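Local coordinates for protein MgGH51 (Meripilus giganteus, PDB 6ZPV) that hydrolyses terminal, non-reducing alpha-L-arabinofuranosyl residues of alpha-L-arabinosides, as a fungal glycoside hydrolase of family GH51, at residues P452-A457 and E585-T590; P493-Y498 and T507-Q512. All blocks are in the same frame, centred on the assembly; numbering follows the deposited sequence. Where two conformers were deposited one is given.

In the fold
Residues 452-457 come first along the chain, at the start of helix 454-469, which leads into strand 474-479, the eighth strand of the (beta/alpha)8 barrel. Next, 493-498 enters a small three-stranded sheet whose 496-498/503-505 hairpin runs directly into helix 507-517; contact 2 closes this short local loop. The chain then builds most of the seven-stranded antiparallel sheet, and 585-590, between its strands 575-582 and 600-605, returns to 452-457 as contact 1. Contact 2 is therefore nested inside contact 1. The two touch where T453 O receives a weak hydrogen bond from T507 OG1, so the starts of helices 454-469 and 507-517 meet beside the loop from the C-terminal sheet.

Contact 1 of 2, residues P452-A457 and E585-T590; sequences PTVQSA and ETASNT
T453, V454 and Q455 meet the loop E585-S588 at the N terminus of helix 454-469, whose first turn is closed by a capping box. In the box, S456 N donates to T453 OG1 (3.0 Å), while T453 N donates back to S456 OG (2.9 Å). Threonine suits the N-cap because its hydroxyl, at chi1 62°, lies between its own N and carbonyl carbon and can reach forward to the amide of S456, three residues on. The two amides before S456 are satisfied across the contact: V454 N binds A587 O at 3.0 Å, almost in line with the carbonyl, and Q455 N binds E585 O at 2.8 Å, in the carbonyl plane. The loop thus supplies acceptors that a helix start lacks. V454 CG2 packs on A587 CB, 4.1 Å away, the short alanine side chain letting the loop lie close to the helix start.

Beyond the backbone bonds, the extended chains of Q455 and E585 run side by side and point the same way, amide and carboxylate planes 67° apart. Q455 CD lies 3.1 Å from E585 OE2, but no hydrogen bond joins the two groups. An alanine in place of Q455 would probably keep the backbone bond yet leave the E585 carboxylate without its amide neighbour and freer to swing.

At the other end, S588 OG, in one of two modelled conformers, donates to P452 O from above the carbonyl plane. A water donates to P452 O at 2.7 Å, a second donor for that oxygen, and accepts from N589 N at 3.0 Å.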
ATOM      1  N   PRO A 452      12.110  -6.327   8.882  1.00 11.72           N
ATOM      2  CA  PRO A 452      13.240  -5.412   8.972  1.00 11.93           C
ATOM      3  C   PRO A 452      13.928  -5.581  10.339  1.00 12.09           C
ATOM      4  O   PRO A 452      13.276  -5.900  11.346  1.00 12.63           O
ATOM      5  CB  PRO A 452      12.596  -4.031   8.829  1.00 11.19           C
ATOM      6  CG  PRO A 452      11.317  -4.297   8.032  1.00 11.62           C
ATOM      7  CD  PRO A 452      10.839  -5.643   8.591  1.00 11.65           C
ATOM      8  N   THR A 453      15.215  -5.325  10.376  1.00 11.97           N
ATOM      9  CA  THR A 453      16.030  -5.398  11.587  1.00 12.88           C
ATOM     10  C   THR A 453      16.629  -4.018  11.876  1.00 11.65           C
ATOM     11  O   THR A 453      16.541  -3.064  11.097  1.00 12.12           O
ATOM     12  CB  THR A 453      17.139  -6.460  11.438  1.00 12.12           C
ATOM     13  OG1 THR A 453      17.964  -6.019  10.350  1.00 13.06           O
ATOM     14  CG2 THR A 453      16.583  -7.858  11.191  1.00 13.39           C
ATOM     15  N   VAL A 454      17.264  -3.907  13.030  1.00 12.53           N
ATOM     16  CA  VAL A 454      18.017  -2.664  13.330  1.00 12.72           C
ATOM     17  C   VAL A 454      19.100  -2.496  12.266  1.00 12.50           C
ATOM     18  O   VAL A 454      19.336  -1.396  11.745  1.00 13.44           O
ATOM     19  CB  VAL A 454      18.538  -2.629  14.747  1.00 12.68           C
ATOM     20  CG1 VAL A 454      19.259  -1.325  15.026  1.00 14.72           C
ATOM     21  CG2 VAL A 454      17.421  -2.804  15.770  1.00 13.83           C
ATOM     22  N   GLN A 455      19.798  -3.585  11.946  1.00 13.18           N
ATOM     23  CA  GLN A 455      20.840  -3.563  10.914  1.00 14.26           C
ATOM     24  C   GLN A 455      20.282  -3.024   9.588  1.00 12.41           C
ATOM     25  O   GLN A 455      20.937  -2.178   8.892  1.00 12.41           O
ATOM     26  CB  GLN A 455      21.401  -5.005  10.712  1.00 14.29           C
ATOM     27  CG  GLN A 455      22.654  -5.110   9.817  1.00 15.07           C
ATOM     28  CD  GLN A 455      23.114  -6.514   9.498  1.00 15.53           C
ATOM     29  OE1 GLN A 455      22.557  -7.476  10.049  1.00 16.34           O
ATOM     30  NE2 GLN A 455      24.124  -6.632   8.661  1.00 17.71           N
ATOM     31  N   SER A 456      19.145  -3.555   9.148  1.00 11.83           N
ATOM     32  CA  SER A 456      18.642  -3.166   7.804  1.00 11.83           C
ATOM     33  C   SER A 456      18.168  -1.726   7.830  1.00 11.27           C
ATOM     34  O   SER A 456      18.457  -0.959   6.889  1.00 11.71           O
ATOM     35  CB  SER A 456      17.567  -4.135   7.329  1.00 12.33           C
ATOM     36  OG  SER A 456      16.296  -3.998   8.001  1.00 11.95           O
ATOM     37  N   ALA A 457      17.482  -1.271   8.867  1.00 11.13           N
ATOM     38  CA  ALA A 457      16.978   0.092   8.979  1.00 10.80           C
ATOM     39  C   ALA A 457      18.126   1.088   9.016  1.00 11.43           C
ATOM     40  O   ALA A 457      18.017   2.188   8.462  1.00 11.67           O
ATOM     41  CB  ALA A 457      16.080   0.235  10.196  1.00 11.49           C
ATOM     42  N   GLU A 585      21.756  -5.612  16.739  1.00 14.69           N
ATOM     43  CA  GLU A 585      21.898  -5.633  15.263  1.00 15.39           C
ATOM     44  C   GLU A 585      20.722  -6.362  14.585  1.00 14.20           C
ATOM     45  O   GLU A 585      20.154  -5.840  13.632  1.00 14.86           O
ATOM     46  CB  GLU A 585      23.222  -6.312  14.926  1.00 16.90           C
ATOM     47  CG  GLU A 585      23.512  -6.302  13.439  1.00 16.53           C
ATOM     48  CD  GLU A 585      24.831  -6.874  13.043  1.00 18.47           C
ATOM     49  OE1 GLU A 585      25.634  -7.273  13.944  1.00 21.12           O
ATOM     50  OE2 GLU A 585      25.164  -6.763  11.826  1.00 20.54           O
ATOM     51  N   THR A 586      20.400  -7.566  15.060  1.00 14.70           N
ATOM     52  CA  THR A 586      19.405  -8.396  14.368  1.00 13.95           C
ATOM     53  C   THR A 586      18.016  -8.283  15.011  1.00 14.29           C
ATOM     54  O   THR A 586      17.111  -9.034  14.585  1.00 16.49           O
ATOM     55  CB  THR A 586      19.836  -9.854  14.327  1.00 16.79           C
ATOM     56  OG1 THR A 586      19.888 -10.405  15.645  1.00 18.45           O
ATOM     57  CG2 THR A 586      21.154 -10.046  13.621  1.00 18.64           C
ATOM     58  N   ALA A 587      17.793  -7.354  15.933  1.00 14.23           N
ATOM     59  CA  ALA A 587      16.479  -7.215  16.537  1.00 14.39           C
ATOM     60  C   ALA A 587      15.454  -6.715  15.517  1.00 14.32           C
ATOM     61  O   ALA A 587      15.769  -5.859  14.678  1.00 14.18           O
ATOM     62  CB  ALA A 587      16.502  -6.288  17.744  1.00 16.18           C
ATOM     63  N   SER A 588      14.240  -7.148  15.672  1.00 15.55           N
ATOM     64  CA  SER A 588      13.070  -6.855  14.819  0.70 14.89           C
ATOM     65  C   SER A 588      11.829  -6.680  15.692  1.00 14.01           C
ATOM     66  O   SER A 588      11.737  -7.264  16.784  1.00 15.14           O
ATOM     67  CB  SER A 588      12.732  -8.024  13.850  0.70 16.70           C
ATOM     68  OG  SER A 588      13.604  -8.212  12.761  0.70 16.46           O
ATOM     69  N   ASN A 589      10.849  -5.957  15.180  1.00 13.45           N
ATOM     70  CA  ASN A 589       9.478  -5.984  15.712  1.00 13.50           C
ATOM     71  C   ASN A 589       8.721  -7.104  15.016  1.00 13.91           C
ATOM     72  O   ASN A 589       8.719  -7.223  13.807  1.00 13.88           O
ATOM     73  CB  ASN A 589       8.812  -4.619  15.534  1.00 13.13           C
ATOM     74  CG  ASN A 589       9.544  -3.594  16.399  1.00 13.76           C
ATOM     75  OD1 ASN A 589       9.954  -3.939  17.522  1.00 15.36           O
ATOM     76  ND2 ASN A 589       9.678  -2.366  15.885  1.00 14.06           N
ATOM     77  N   THR A 590       8.092  -7.965  15.821  1.00 15.15           N
ATOM     78  CA  THR A 590       7.398  -9.163  15.300  1.00 15.26           C
ATOM     79  C   THR A 590       6.036  -9.260  15.915  1.00 14.87           C
ATOM     80  O   THR A 590       5.685  -8.541  16.839  1.00 16.44           O
ATOM     81  CB  THR A 590       8.178 -10.427  15.704  1.00 17.00           C
ATOM     82  OG1 THR A 590       8.088 -10.542  17.124  1.00 19.54           O
ATOM     83  CG2 THR A 590       9.614 -10.387  15.273  1.00 16.72           C
TER
HETATM   84  O   HOH W   1      11.210  -4.589  12.547  1.00 12.66           O

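Contact 2 of 2, residues P493-Y498 and T507-Q512; sequences PDLVSY and TSFFAQ
The ring of F509 meets V496 obliquely, with the methyl CG2 of V496 resting 3.5 Å from F509 CD1 and a little farther from CE1. On its other flank F509 touches its own helix neighbour: F509 CD2 lies 3.9 Å above the plane of the F510 ring, displaced toward the rim. The bond to CB of F509 points toward 493-498, and with CG anti to the backbone N (chi1 170°) the ring passes the V496 side chain, presenting CD1 to CG2; T216 and E219 of helix 211-219 also touch the F509 side chain. A flat, apolar group suits this site because it can fill the junction between two helices and a strand.

L495 makes the second half of the contact. Its CD1 methyl is set against the helix backbone, 3.4 Å from F509 N and 3.5 Å from S508 C, and also touches S508 CB and, at 3.8 Å, Q512 CG. Leucine's branched end suits this work, since CG meanwhile packs on F509 CB (4.0 Å). Small S508 lets the methyl come close to the main chain. Y479 touches L495, S508 and Q512, tying the 496-498/503-505 hairpin and helix 507-517 to strand 474-479, the eighth strand of the (beta/alpha)8 barrel.

Polar ends are served from outside: S508 OG bonds to E460, and Q512 NE2 to the hydroxyl of Y430. No hydrogen bond runs directly between 493-498 and 507-512, so their fit rests on methyl and ring contacts with side chains and helix backbone, while S506 OG, hydrogen-bonded to L495 O and F509 N, links the two backbones.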
ATOM      1  N   PRO A 493      11.527  -8.415   3.494  1.00 11.38           N
ATOM      2  CA  PRO A 493      10.812  -7.743   4.572  1.00 11.65           C
ATOM      3  C   PRO A 493       9.890  -6.631   4.043  1.00 11.17           C
ATOM      4  O   PRO A 493      10.012  -6.185   2.911  1.00 12.31           O
ATOM      5  CB  PRO A 493      11.968  -7.138   5.384  1.00 12.01           C
ATOM      6  CG  PRO A 493      12.971  -6.752   4.345  1.00 12.23           C
ATOM      7  CD  PRO A 493      12.864  -7.870   3.314  1.00 12.11           C
ATOM      8  N   ASP A 494       8.961  -6.221   4.896  1.00 10.83           N
ATOM      9  CA  ASP A 494       7.949  -5.208   4.578  1.00 10.98           C
ATOM     10  C   ASP A 494       7.917  -4.100   5.619  1.00 10.08           C
ATOM     11  O   ASP A 494       8.253  -4.361   6.787  1.00 11.25           O
ATOM     12  CB  ASP A 494       6.593  -5.907   4.446  1.00 11.30           C
ATOM     13  CG  ASP A 494       6.642  -7.032   3.455  1.00 11.13           C
ATOM     14  OD1 ASP A 494       6.734  -6.782   2.257  1.00 11.57           O
ATOM     15  OD2 ASP A 494       6.655  -8.251   3.952  1.00 11.55           O
ATOM     16  N   LEU A 495       7.482  -2.907   5.226  1.00 10.51           N
ATOM     17  CA  LEU A 495       7.582  -1.771   6.146  1.00 10.50           C
ATOM     18  C   LEU A 495       6.639  -1.845   7.366  1.00 10.55           C
ATOM     19  O   LEU A 495       7.060  -1.500   8.474  1.00 10.97           O
ATOM     20  CB  LEU A 495       7.364  -0.441   5.381  1.00 10.60           C
ATOM     21  CG  LEU A 495       7.925   0.768   6.093  1.00 10.81           C
ATOM     22  CD1 LEU A 495       9.446   0.768   6.065  1.00 11.62           C
ATOM     23  CD2 LEU A 495       7.416   2.053   5.460  1.00 12.59           C
ATOM     24  N   VAL A 496       5.408  -2.228   7.114  1.00 10.71           N
ATOM     25  CA  VAL A 496       4.367  -2.305   8.150  1.00 10.71           C
ATOM     26  C   VAL A 496       3.663  -3.635   8.006  1.00 10.57           C
ATOM     27  O   VAL A 496       3.229  -3.978   6.903  1.00 11.31           O
ATOM     28  CB  VAL A 496       3.396  -1.122   7.987  1.00 11.45           C
ATOM     29  CG1 VAL A 496       2.219  -1.233   8.976  1.00 13.12           C
ATOM     30  CG2 VAL A 496       4.112   0.211   8.164  1.00 12.18           C
ATOM     31  N   SER A 497       3.517  -4.367   9.123  1.00 10.97           N
ATOM     32  CA  SER A 497       2.869  -5.672   9.099  1.00 11.64           C
ATOM     33  C   SER A 497       1.612  -5.636   9.942  1.00 10.99           C
ATOM     34  O   SER A 497       1.450  -4.734  10.761  1.00 11.99           O
ATOM     35  CB  SER A 497       3.848  -6.758   9.563  1.00 12.01           C
ATOM     36  OG  SER A 497       5.051  -6.717   8.808  1.00 12.81           O
ATOM     37  N   TYR A 498       0.739  -6.619   9.772  1.00 10.86           N
ATOM     38  CA  TYR A 498      -0.504  -6.649  10.561  1.00 11.40           C
ATOM     39  C   TYR A 498      -1.115  -8.024  10.448  1.00 11.39           C
ATOM     40  O   TYR A 498      -0.823  -8.804   9.537  1.00 11.96           O
ATOM     41  CB  TYR A 498      -1.520  -5.588  10.062  1.00 12.06           C
ATOM     42  CG  TYR A 498      -1.694  -5.621   8.561  1.00 11.22           C
ATOM     43  CD1 TYR A 498      -2.611  -6.450   7.940  1.00 12.06           C
ATOM     44  CD2 TYR A 498      -0.836  -4.901   7.745  1.00 11.54           C
ATOM     45  CE1 TYR A 498      -2.690  -6.535   6.558  1.00 11.77           C
ATOM     46  CE2 TYR A 498      -0.881  -5.031   6.374  1.00 12.35           C
ATOM     47  CZ  TYR A 498      -1.797  -5.836   5.770  1.00 11.56           C
ATOM     48  OH  TYR A 498      -1.784  -5.937   4.401  1.00 13.27           O
ATOM     49  N   THR A 507      11.301  -1.635  12.385  1.00 11.30           N
ATOM     50  CA  THR A 507      12.482  -0.758  12.511  1.00 11.13           C
ATOM     51  C   THR A 507      12.626   0.200  11.306  1.00 10.78           C
ATOM     52  O   THR A 507      12.843   1.393  11.486  1.00 11.54           O
ATOM     53  CB  THR A 507      13.745  -1.622  12.671  1.00 11.32           C
ATOM     54  OG1 THR A 507      13.793  -2.507  11.540  1.00 11.82           O
ATOM     55  CG2 THR A 507      13.761  -2.433  13.967  1.00 12.23           C
ATOM     56  N   SER A 508      12.440  -0.364  10.111  1.00 10.85           N
ATOM     57  CA  SER A 508      12.524   0.443   8.902  1.00 10.46           C
ATOM     58  C   SER A 508      11.417   1.499   8.827  1.00 10.84           C
ATOM     59  O   SER A 508      11.686   2.586   8.321  1.00 10.94           O
ATOM     60  CB  SER A 508      12.532  -0.469   7.657  1.00 11.11           C
ATOM     61  OG  SER A 508      13.738  -1.203   7.610  1.00 12.00           O
ATOM     62  N   PHE A 509      10.216   1.174   9.331  1.00 10.59           N
ATOM     63  CA  PHE A 509       9.151   2.179   9.418  1.00 10.67           C
ATOM     64  C   PHE A 509       9.625   3.355  10.247  1.00 10.72           C
ATOM     65  O   PHE A 509       9.433   4.520   9.860  1.00 11.20           O
ATOM     66  CB  PHE A 509       7.901   1.563  10.048  1.00 11.52           C
ATOM     67  CG  PHE A 509       6.847   2.595  10.393  1.00 12.09           C
ATOM     68  CD1 PHE A 509       5.902   2.970   9.469  1.00 13.47           C
ATOM     69  CD2 PHE A 509       6.820   3.200  11.651  1.00 14.02           C
ATOM     70  CE1 PHE A 509       4.930   3.902   9.816  1.00 15.70           C
ATOM     71  CE2 PHE A 509       5.837   4.123  11.999  1.00 16.02           C
ATOM     72  CZ  PHE A 509       4.908   4.466  11.046  1.00 17.79           C
ATOM     73  N   PHE A 510      10.233   3.086  11.412  1.00 10.98           N
ATOM     74  CA  PHE A 510      10.688   4.198  12.251  1.00 11.11           C
ATOM     75  C   PHE A 510      11.798   4.988  11.570  1.00 10.77           C
ATOM     76  O   PHE A 510      11.809   6.199  11.738  1.00 11.94           O
ATOM     77  CB  PHE A 510      11.080   3.696  13.647  1.00 11.94           C
ATOM     78  CG  PHE A 510       9.895   3.263  14.476  1.00 11.93           C
ATOM     79  CD1 PHE A 510       8.895   4.168  14.793  1.00 13.71           C
ATOM     80  CD2 PHE A 510       9.782   1.966  14.955  1.00 13.86           C
ATOM     81  CE1 PHE A 510       7.831   3.766  15.576  1.00 14.51           C
ATOM     82  CE2 PHE A 510       8.738   1.568  15.734  1.00 15.01           C
ATOM     83  CZ  PHE A 510       7.754   2.467  16.011  1.00 15.24           C
ATOM     84  N   ALA A 511      12.690   4.359  10.835  1.00 11.16           N
ATOM     85  CA  ALA A 511      13.688   5.138  10.077  1.00 11.73           C
ATOM     86  C   ALA A 511      13.002   6.024   9.039  1.00 11.28           C
ATOM     87  O   ALA A 511      13.360   7.201   8.886  1.00 11.53           O
ATOM     88  CB  ALA A 511      14.728   4.229   9.444  1.00 12.85           C
ATOM     89  N   GLN A 512      12.046   5.476   8.314  1.00 11.24           N
ATOM     90  CA  GLN A 512      11.309   6.270   7.325  1.00 11.07           C
ATOM     91  C   GLN A 512      10.612   7.446   8.000  1.00 10.94           C
ATOM     92  O   GLN A 512      10.670   8.580   7.465  1.00 11.77           O
ATOM     93  CB  GLN A 512      10.282   5.423   6.558  1.00 11.31           C
ATOM     94  CG  GLN A 512      10.845   4.327   5.659  1.00 10.42           C
ATOM     95  CD  GLN A 512      11.552   4.889   4.476  1.00 10.60           C
ATOM     96  OE1 GLN A 512      10.986   5.753   3.755  1.00 11.32           O
ATOM     97  NE2 GLN A 512      12.773   4.391   4.231  1.00 11.02           N
TER